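Local coordinates for YbbR family protein (Desulfitobacterium hafniense, PDB 3LYW) that is of unknown function, the crystallised piece being an N-terminal part of a longer YbbR family protein, at residues A[13-16]-A[17-20]. Residues are numbered along the deposited sequence; the frame is centred on the assembly and turned at random.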
# COMPACT_ATOMS: atom_id res chain seq x y z
N ASN A 13 10.71 2.49 -2.54
CA ASN A 13 11.92 3.15 -2.08
C ASN A 13 12.53 2.56 -0.82
O ASN A 13 13.02 3.29 0.04
CB ASN A 13 11.64 4.64 -1.91
CG ASN A 13 11.12 5.28 -3.18
OD1 ASN A 13 10.00 5.77 -3.23
ND2 ASN A 13 11.94 5.26 -4.22
N THR A 14 12.50 1.24 -0.70
CA THR A 14 13.10 0.58 0.45
C THR A 14 14.59 0.92 0.39
O THR A 14 15.24 0.66 -0.62
CB THR A 14 12.95 -0.96 0.37
OG1 THR A 14 11.56 -1.31 0.41
CG2 THR A 14 13.67 -1.63 1.54
N PRO A 15 15.14 1.49 1.46
CA PRO A 15 16.55 1.86 1.49
C PRO A 15 17.45 0.73 1.04
O PRO A 15 17.20 -0.43 1.35
CB PRO A 15 16.78 2.21 2.95
CG PRO A 15 15.48 2.86 3.32
CD PRO A 15 14.47 1.91 2.71
N ALA A 16 18.49 1.05 0.28
CA ALA A 16 19.41 0.01 -0.18
C ALA A 16 20.10 -0.59 1.04
O ALA A 16 20.22 0.05 2.09
CB ALA A 16 20.44 0.60 -1.13
N ASN A 17 20.53 -1.84 0.91
CA ASN A 17 21.22 -2.51 2.01
C ASN A 17 20.37 -2.60 3.28
O ASN A 17 20.89 -2.55 4.39
CB ASN A 17 22.54 -1.80 2.31
CG ASN A 17 23.44 -1.72 1.09
OD1 ASN A 17 23.85 -2.75 0.55
ND2 ASN A 17 23.74 -0.50 0.65
N SER A 18 19.06 -2.71 3.11
CA SER A 18 18.15 -2.82 4.24
C SER A 18 17.01 -3.75 3.86
O SER A 18 16.63 -3.85 2.70
CB SER A 18 17.62 -1.45 4.65
OG SER A 18 16.69 -0.95 3.70
N MSE A 19 16.45 -4.44 4.85
CA MSE A 19 15.37 -5.37 4.58
C MSE A 19 14.18 -5.19 5.50
O MSE A 19 14.35 -4.92 6.69
CB MSE A 19 15.86 -6.81 4.72
CG MSE A 19 14.88 -7.83 4.20
SE MSE A 19 15.45 -9.62 4.58
CE MSE A 19 16.91 -9.75 3.33
N ILE A 20 12.99 -5.36 4.94
CA ILE A 20 11.75 -5.23 5.70
C ILE A 20 11.57 -6.58 6.39
O ILE A 20 11.56 -7.62 5.73
CB ILE A 20 10.54 -4.97 4.78
CG1 ILE A 20 10.73 -3.63 4.05
CG2 ILE A 20 9.25 -4.97 5.60
CD1 ILE A 20 9.68 -3.34 2.98
O HOH W 1 17.58 -3.06 0.09
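Two donors converge on the carbonyl oxygen of Pro-15: the hydroxyl of Ser-18, with OG at 2.5 Å from Pro-15 O, and a water that donates a hydrogen bond to Pro-15 O over 2.9 Å. Measured at that oxygen, the two donors lie about 104° apart, so they approach from clearly different directions. The hydroxyl bond is very short, and its exact length deserves caution. The same water donates to Ser-18 O, also at 2.9 Å, and thereby bridges the carbonyls of Pro-15 and Ser-18. Ser-18 OG owes its place to a chi1 of 72°, which tucks it between the backbone N and the carbonyl carbon of its own residue, facing back across the bend. Packing there is tight, for Ser-18 OG lies only 3.2 Å from Pro-15 CB.

The backbone evidence points to a beta turn over Pro-15 to Ser-18: their CA atoms are 5.7 Å apart, and Ala-16 and Asn-17 have torsions that approximate type II, with Asn-17 in the left-handed region at a phi of 58°. The turn lies in the connection from strand 4-12 and delivers the chain into the short strand 18-20, which runs antiparallel to strand 69-85; backbone bonds join Asn-17 to His-86 and Met-19 to Glu-84, both of the C-terminal tag. Ser-18 itself is buried, its side chain touching Leu-83 and the tag residue His-85.

Van der Waals contacts of Thr-14 with the strand add to the bend. The methyl CG2 of Thr-14 reaches Ser-18, 3.8 Å from OG and 3.9 Å from the carbonyl O, while its hydroxyl branch goes elsewhere: Thr-14 OG1 meets the CD1 tip of Ile-20 at 3.8 Å. Both Thr-14 and Ile-20 also rest on Leu-49.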